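Local coordinates for aspartate aminotransferase (Leishmania major, PDB 4H51), which probably uses pyridoxal 5'-phosphate to pass the amino group of L-aspartate to 2-oxoglutarate, working as a homodimer, at residues E95-I100 against L110-T115; L277-K282 against A288-V293. One frame throughout, in Å; residues are numbered along the deposited sequence.

Contact 1: residues E95-I100 against L110-T115; sequences EAVKII and LVAVQT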
ATOM      1  N   GLU B  95      11.856 -14.889  -6.133  1.00 14.32           N
ATOM      2  CA  GLU B  95      11.528 -16.120  -5.408  1.00 13.99           C
ATOM      3  C   GLU B  95      10.030 -16.368  -5.351  1.00 13.71           C
ATOM      4  O   GLU B  95       9.576 -17.548  -5.438  1.00 13.16           O
ATOM      5  CB  GLU B  95      12.099 -16.128  -3.984  1.00 14.59           C
ATOM      6  CG  GLU B  95      13.612 -16.169  -3.845  1.00 15.73           C
ATOM      7  CD  GLU B  95      14.276 -17.446  -4.334  1.00 17.59           C
ATOM      8  OE1 GLU B  95      13.597 -18.465  -4.577  1.00 18.75           O
ATOM      9  OE2 GLU B  95      15.514 -17.405  -4.424  1.00 20.16           O
ATOM     10  N   ALA B  96       9.245 -15.294  -5.206  1.00 12.90           N
ATOM     11  CA  ALA B  96       7.816 -15.412  -5.074  1.00 12.72           C
ATOM     12  C   ALA B  96       7.227 -15.957  -6.372  1.00 13.36           C
ATOM     13  O   ALA B  96       6.416 -16.866  -6.343  1.00 13.91           O
ATOM     14  CB  ALA B  96       7.179 -14.049  -4.716  1.00 12.93           C
ATOM     15  N   VAL B  97       7.654 -15.452  -7.522  1.00 14.29           N
ATOM     16  CA  VAL B  97       7.033 -15.910  -8.771  1.00 15.47           C
ATOM     17  C   VAL B  97       7.447 -17.358  -9.069  1.00 17.19           C
ATOM     18  O   VAL B  97       6.668 -18.110  -9.699  1.00 18.51           O
ATOM     19  CB  VAL B  97       7.272 -14.972 -10.005  1.00 15.19           C
ATOM     20  CG1 VAL B  97       6.694 -13.556  -9.739  1.00 14.79           C
ATOM     21  CG2 VAL B  97       8.712 -14.946 -10.415  1.00 15.44           C
ATOM     22  N   LYS B  98       8.634 -17.745  -8.605  1.00 17.93           N
ATOM     23  CA  LYS B  98       9.099 -19.127  -8.716  1.00 20.09           C
ATOM     24  C   LYS B  98       8.171 -20.117  -8.056  1.00 19.11           C
ATOM     25  O   LYS B  98       8.000 -21.220  -8.561  1.00 18.61           O
ATOM     26  CB  LYS B  98      10.465 -19.331  -8.063  1.00 23.19           C
ATOM     27  CG  LYS B  98      11.622 -19.191  -9.008  1.00 26.29           C
ATOM     28  CD  LYS B  98      12.976 -19.485  -8.382  1.00 28.37           C
ATOM     29  CE  LYS B  98      14.006 -18.551  -9.012  1.00 31.01           C
ATOM     30  NZ  LYS B  98      15.440 -18.873  -8.735  1.00 33.92           N
ATOM     31  N   ILE B  99       7.585 -19.776  -6.919  1.00 17.96           N
ATOM     32  CA  ILE B  99       6.742 -20.779  -6.243  1.00 19.08           C
ATOM     33  C   ILE B  99       5.480 -21.033  -7.047  1.00 18.28           C
ATOM     34  O   ILE B  99       4.875 -22.071  -6.955  1.00 15.68           O
ATOM     35  CB  ILE B  99       6.396 -20.447  -4.775  1.00 19.77           C
ATOM     36  CG1 ILE B  99       5.333 -19.376  -4.664  1.00 20.15           C
ATOM     37  CG2 ILE B  99       7.679 -20.140  -4.000  1.00 19.68           C
ATOM     38  CD1 ILE B  99       4.577 -19.391  -3.341  1.00 21.64           C
ATOM     39  N   ILE B 100       5.074 -20.046  -7.836  1.00 18.76           N
ATOM     40  CA  ILE B 100       3.865 -20.243  -8.593  1.00 20.24           C
ATOM     41  C   ILE B 100       4.183 -21.014  -9.885  1.00 18.08           C
ATOM     42  O   ILE B 100       3.497 -21.999 -10.153  1.00 17.30           O
ATOM     43  CB  ILE B 100       2.972 -18.981  -8.716  1.00 22.36           C
ATOM     44  CG1 ILE B 100       1.736 -19.309  -9.540  1.00 25.18           C
ATOM     45  CG2 ILE B 100       3.712 -17.721  -9.184  1.00 23.74           C
ATOM     46  CD1 ILE B 100       0.716 -20.069  -8.674  1.00 25.16           C
ATOM     47  N   LEU B 110       8.620 -13.230 -17.963  1.00 25.33           N
ATOM     48  CA  LEU B 110       7.611 -12.562 -17.132  1.00 23.55           C
ATOM     49  C   LEU B 110       8.058 -11.215 -16.573  1.00 20.66           C
ATOM     50  O   LEU B 110       9.253 -10.944 -16.490  1.00 19.88           O
ATOM     51  CB  LEU B 110       7.111 -13.491 -16.058  1.00 25.67           C
ATOM     52  CG  LEU B 110       7.957 -13.850 -14.866  1.00 25.79           C
ATOM     53  CD1 LEU B 110       8.239 -12.645 -13.974  1.00 26.09           C
ATOM     54  CD2 LEU B 110       7.217 -14.935 -14.080  1.00 26.06           C
ATOM     55  N   VAL B 111       7.084 -10.347 -16.334  1.00 17.06           N
ATOM     56  CA  VAL B 111       7.296  -9.028 -15.740  1.00 16.23           C
ATOM     57  C   VAL B 111       6.536  -9.043 -14.427  1.00 14.46           C
ATOM     58  O   VAL B 111       5.358  -9.472 -14.372  1.00 13.35           O
ATOM     59  CB  VAL B 111       6.966  -7.854 -16.731  1.00 16.69           C
ATOM     60  CG1 VAL B 111       5.653  -8.072 -17.442  1.00 16.72           C
ATOM     61  CG2 VAL B 111       7.015  -6.469 -16.081  1.00 16.92           C
ATOM     62  N   ALA B 112       7.200  -8.622 -13.351  1.00 13.00           N
ATOM     63  CA  ALA B 112       6.593  -8.724 -12.027  1.00 12.05           C
ATOM     64  C   ALA B 112       7.027  -7.577 -11.117  1.00 11.68           C
ATOM     65  O   ALA B 112       8.162  -7.103 -11.228  1.00 11.84           O
ATOM     66  CB  ALA B 112       6.981 -10.064 -11.379  1.00 11.54           C
ATOM     67  N   VAL B 113       6.131  -7.163 -10.230  1.00 10.82           N
ATOM     68  CA  VAL B 113       6.414  -6.183  -9.196  1.00 10.50           C
ATOM     69  C   VAL B 113       5.874  -6.701  -7.868  1.00 10.11           C
ATOM     70  O   VAL B 113       4.910  -7.545  -7.843  1.00  9.82           O
ATOM     71  CB  VAL B 113       5.756  -4.790  -9.477  1.00 10.56           C
ATOM     72  CG1 VAL B 113       6.364  -4.094 -10.719  1.00 11.29           C
ATOM     73  CG2 VAL B 113       4.235  -4.887  -9.644  1.00 10.28           C
ATOM     74  N   GLN B 114       6.471  -6.191  -6.786  1.00  9.54           N
ATOM     75  CA  GLN B 114       5.938  -6.350  -5.453  1.00  9.56           C
ATOM     76  C   GLN B 114       4.701  -5.455  -5.286  1.00  9.26           C
ATOM     77  O   GLN B 114       4.650  -4.323  -5.795  1.00  9.89           O
ATOM     78  CB  GLN B 114       7.041  -6.029  -4.400  1.00  9.47           C
ATOM     79  CG  GLN B 114       6.578  -6.118  -2.961  1.00  9.22           C
ATOM     80  CD  GLN B 114       7.645  -5.795  -1.981  1.00  9.55           C
ATOM     81  OE1 GLN B 114       8.819  -5.879  -2.327  1.00  9.94           O
ATOM     82  NE2 GLN B 114       7.257  -5.463  -0.723  1.00  9.36           N
ATOM     83  N   THR B 115       3.710  -5.952  -4.575  1.00  9.46           N
ATOM     84  CA  THR B 115       2.456  -5.246  -4.355  1.00  9.53           C
ATOM     85  C   THR B 115       2.076  -5.248  -2.883  1.00  9.73           C
ATOM     86  O   THR B 115       2.659  -5.966  -2.085  1.00  9.80           O
ATOM     87  CB  THR B 115       1.307  -5.931  -5.126  1.00  9.29           C
ATOM     88  OG1 THR B 115       1.193  -7.310  -4.656  1.00  9.31           O
ATOM     89  CG2 THR B 115       1.571  -5.880  -6.663  1.00  9.48           C
TER
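Val97 meets Leu110 and Ala112 with its two methyl branches, one for each partner, and so illustrates how a single branched residue can seat a helix on a strand. CG1 reaches the methyl of Ala112, with 3.9 Å between Val97 CG1 and Ala112 CB. The other branch lies alongside the end of Leu110, where Val97 CG2 is 4.0 Å from Leu110 CD2, and the two side chains run past one another in opposite directions. Val97 CB itself stands 4.1 Å from the same Leu110 CD2, so that this one leucine methyl rests against both the root and a tip of the valine.

With CG1 beside the backbone N and opposite the carbonyl carbon (chi1 -60°), the valine spreads its methyls over two strand residues of the same face. Leu110 and Ala112 are two apart in the strand, which is why both face helix 90-101, while Val111 between them turns to helix 287-299. One helical turn to either side of Val97, Ile93 touches Ala112 and Tyr101 touches Leu110, extending the apolar seam beyond the valine. Polar bonds fasten the helix beyond this seam: Gln261 NE2 bonds to Ala96 O, and Arg248 to the carbonyl oxygens of Ile99 and Ile100. The arrangement is that of a helix layered on an edge strand of the mixed sheet in the large domain of a class-I, fold-type I aminotransferase.

Contact 2: residues L277-K282 against A288-V293; sequences LSLLLK and ADVKSV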
ATOM      1  N   LEU B 277       2.414  -8.944  -8.331  1.00  9.43           N
ATOM      2  CA  LEU B 277       1.625  -8.987  -9.571  1.00  9.43           C
ATOM      3  C   LEU B 277       2.574  -9.344 -10.687  1.00  9.79           C
ATOM      4  O   LEU B 277       3.657  -8.748 -10.810  1.00  9.92           O
ATOM      5  CB  LEU B 277       0.970  -7.608  -9.878  1.00  9.65           C
ATOM      6  CG  LEU B 277       0.242  -7.537 -11.230  1.00  9.56           C
ATOM      7  CD1 LEU B 277      -1.101  -8.293 -11.237  1.00  9.14           C
ATOM      8  CD2 LEU B 277       0.016  -6.059 -11.549  1.00  9.86           C
ATOM      9  N   SER B 278       2.186 -10.315 -11.513  1.00  9.83           N
ATOM     10  CA  SER B 278       3.039 -10.810 -12.555  1.00 10.13           C
ATOM     11  C   SER B 278       2.228 -11.059 -13.861  1.00 10.54           C
ATOM     12  O   SER B 278       1.044 -11.390 -13.822  1.00 10.25           O
ATOM     13  CB  SER B 278       3.785 -12.057 -12.096  1.00 10.01           C
ATOM     14  OG  SER B 278       2.932 -13.137 -11.936  1.00  9.92           O
ATOM     15  N   LEU B 279       2.900 -10.832 -14.982  1.00 10.79           N
ATOM     16  CA  LEU B 279       2.390 -11.103 -16.308  1.00 11.64           C
ATOM     17  C   LEU B 279       3.395 -11.950 -17.080  1.00 13.00           C
ATOM     18  O   LEU B 279       4.572 -11.611 -17.151  1.00 13.10           O
ATOM     19  CB  LEU B 279       2.202  -9.809 -17.108  1.00 11.55           C
ATOM     20  CG  LEU B 279       1.658  -9.889 -18.549  1.00 11.82           C
ATOM     21  CD1 LEU B 279       0.256 -10.472 -18.622  1.00 11.65           C
ATOM     22  CD2 LEU B 279       1.663  -8.532 -19.217  1.00 12.11           C
ATOM     23  N   LEU B 280       2.888 -12.994 -17.703  1.00 14.48           N
ATOM     24  CA  LEU B 280       3.612 -13.739 -18.709  1.00 16.33           C
ATOM     25  C   LEU B 280       3.371 -13.117 -20.059  1.00 18.20           C
ATOM     26  O   LEU B 280       2.216 -13.036 -20.491  1.00 17.59           O
ATOM     27  CB  LEU B 280       3.058 -15.159 -18.796  1.00 17.08           C
ATOM     28  CG  LEU B 280       3.169 -15.997 -17.529  1.00 17.76           C
ATOM     29  CD1 LEU B 280       2.638 -17.425 -17.793  1.00 17.95           C
ATOM     30  CD2 LEU B 280       4.603 -16.013 -17.025  1.00 19.30           C
ATOM     31  N   LEU B 281       4.425 -12.740 -20.774  1.00 20.80           N
ATOM     32  CA  LEU B 281       4.189 -12.061 -22.030  1.00 25.23           C
ATOM     33  C   LEU B 281       4.849 -12.761 -23.234  1.00 31.82           C
ATOM     34  O   LEU B 281       6.069 -12.984 -23.288  1.00 37.91           O
ATOM     35  CB  LEU B 281       4.508 -10.555 -21.880  1.00 26.81           C
ATOM     36  CG  LEU B 281       3.978  -9.549 -22.919  1.00 27.75           C
ATOM     37  CD1 LEU B 281       2.529  -9.773 -23.339  1.00 28.91           C
ATOM     38  CD2 LEU B 281       4.150  -8.106 -22.485  1.00 29.33           C
ATOM     39  N   LYS B 282       3.973 -13.143 -24.170  1.00 33.42           N
ATOM     40  CA  LYS B 282       4.326 -13.629 -25.478  1.00 35.26           C
ATOM     41  C   LYS B 282       5.578 -12.910 -25.998  1.00 37.23           C
ATOM     42  O   LYS B 282       6.610 -13.553 -26.234  1.00 36.70           O
ATOM     43  CB  LYS B 282       3.143 -13.419 -26.432  1.00 34.46           C
ATOM     44  N   ALA B 288       9.513  -4.436 -20.798  1.00 21.01           N
ATOM     45  CA  ALA B 288       9.997  -3.184 -20.209  1.00 20.33           C
ATOM     46  C   ALA B 288       8.880  -2.158 -20.209  1.00 19.08           C
ATOM     47  O   ALA B 288       8.716  -1.443 -19.233  1.00 18.76           O
ATOM     48  CB  ALA B 288      11.257  -2.636 -20.921  1.00 20.24           C
ATOM     49  N   ASP B 289       8.120  -2.117 -21.294  1.00 18.55           N
ATOM     50  CA  ASP B 289       7.016  -1.164 -21.441  1.00 18.41           C
ATOM     51  C   ASP B 289       5.931  -1.436 -20.376  1.00 16.67           C
ATOM     52  O   ASP B 289       5.404  -0.524 -19.742  1.00 16.48           O
ATOM     53  CB  ASP B 289       6.386  -1.276 -22.829  1.00 18.76           C
ATOM     54  CG  ASP B 289       7.216  -0.637 -23.932  1.00 20.50           C
ATOM     55  OD1 ASP B 289       8.299  -0.068 -23.634  1.00 20.50           O
ATOM     56  OD2 ASP B 289       6.745  -0.734 -25.095  1.00 20.13           O
ATOM     57  N   VAL B 290       5.569  -2.698 -20.207  1.00 15.78           N
ATOM     58  CA  VAL B 290       4.576  -3.072 -19.177  1.00 14.53           C
ATOM     59  C   VAL B 290       5.075  -2.685 -17.785  1.00 14.48           C
ATOM     60  O   VAL B 290       4.327  -2.102 -16.985  1.00 14.21           O
ATOM     61  CB  VAL B 290       4.210  -4.580 -19.235  1.00 13.99           C
ATOM     62  CG1 VAL B 290       3.299  -4.979 -18.050  1.00 13.17           C
ATOM     63  CG2 VAL B 290       3.489  -4.899 -20.522  1.00 13.69           C
ATOM     64  N   LYS B 291       6.345  -2.989 -17.483  1.00 15.24           N
ATOM     65  CA  LYS B 291       6.931  -2.651 -16.192  1.00 15.98           C
ATOM     66  C   LYS B 291       6.851  -1.128 -15.929  1.00 15.10           C
ATOM     67  O   LYS B 291       6.552  -0.685 -14.814  1.00 13.88           O
ATOM     68  CB  LYS B 291       8.389  -3.105 -16.130  1.00 18.36           C
ATOM     69  CG  LYS B 291       9.149  -2.651 -14.884  1.00 20.94           C
ATOM     70  CD  LYS B 291       8.790  -3.458 -13.648  1.00 24.10           C
ATOM     71  CE  LYS B 291      10.066  -3.801 -12.853  1.00 26.32           C
ATOM     72  NZ  LYS B 291      10.934  -2.580 -12.844  1.00 30.72           N
ATOM     73  N   SER B 292       7.066  -0.356 -16.986  1.00 14.92           N
ATOM     74  CA  SER B 292       7.047   1.118 -16.873  1.00 14.86           C
ATOM     75  C   SER B 292       5.643   1.609 -16.502  1.00 13.88           C
ATOM     76  O   SER B 292       5.452   2.564 -15.724  1.00 13.68           O
ATOM     77  CB  SER B 292       7.523   1.768 -18.197  1.00 15.64           C
ATOM     78  OG  SER B 292       6.468   1.798 -19.173  1.00 16.00           O
ATOM     79  N   VAL B 293       4.643   0.917 -16.989  1.00 13.35           N
ATOM     80  CA  VAL B 293       3.269   1.236 -16.596  1.00 12.78           C
ATOM     81  C   VAL B 293       2.996   0.818 -15.150  1.00 12.24           C
ATOM     82  O   VAL B 293       2.412   1.560 -14.389  1.00 11.24           O
ATOM     83  CB  VAL B 293       2.250   0.586 -17.562  1.00 12.77           C
ATOM     84  CG1 VAL B 293       0.824   0.867 -17.121  1.00 12.08           C
ATOM     85  CG2 VAL B 293       2.473   1.069 -19.020  1.00 13.79           C
TER
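An antiparallel strand and the helix that follows it, joined by a short connection, form this corner of the large aminotransferase domain, and Val290 is where the helix rests on the strand and on Leu281 just past its end. Its two methyls part between two leucines: Val290 CG1 lies 4.1 Å from Leu279 CD2, and Val290 CG2 lies 3.8 Å from Leu281 CD2. The side chain of Leu279 crosses that of Val290 at about a right angle, whereas Leu281 meets it at a slant. Both leucines hold CG opposite the backbone N (chi1 -180° and -163°), and each offers its CD2 branch to the valine.

Strand 274-280 lies second from one edge of the mixed sheet, between strands 110-116 and 258-262, and helix 287-299 packs against one of its faces. Leu128 of helix 117-129 adds to the apolar lining around Val290. On the helix, Asp289 O accepts two bonds, from Val293 N in the ordinary helical pattern and from Ser292 OG at 2.6 Å, the hydroxyl lying 22° out of the carbonyl plane. Ser292 OG also bonds to Gln27 N of the second subunit, whose Trp21 packs on Leu281, placing both at the dimer interface.

How the contacts relate
Followed from the N terminus, the chain first leaves helix 90-101, turns through a loop of eight residues and enters strand 110-116, which closes contact 1. Much later it runs along strand 274-280 and, after a six-residue connection, enters helix 287-299, which closes contact 2. The two local loops are thus in series, neither nesting nor crossing, and take the opposite order: helix then strand, strand then helix. Their strands are antiparallel neighbours, joined by probable backbone hydrogen bonds such as Leu279 N to Val111 O (2.9 Å). Together the contacts tie helices 90-101 and 287-299 to one margin of a single sheet.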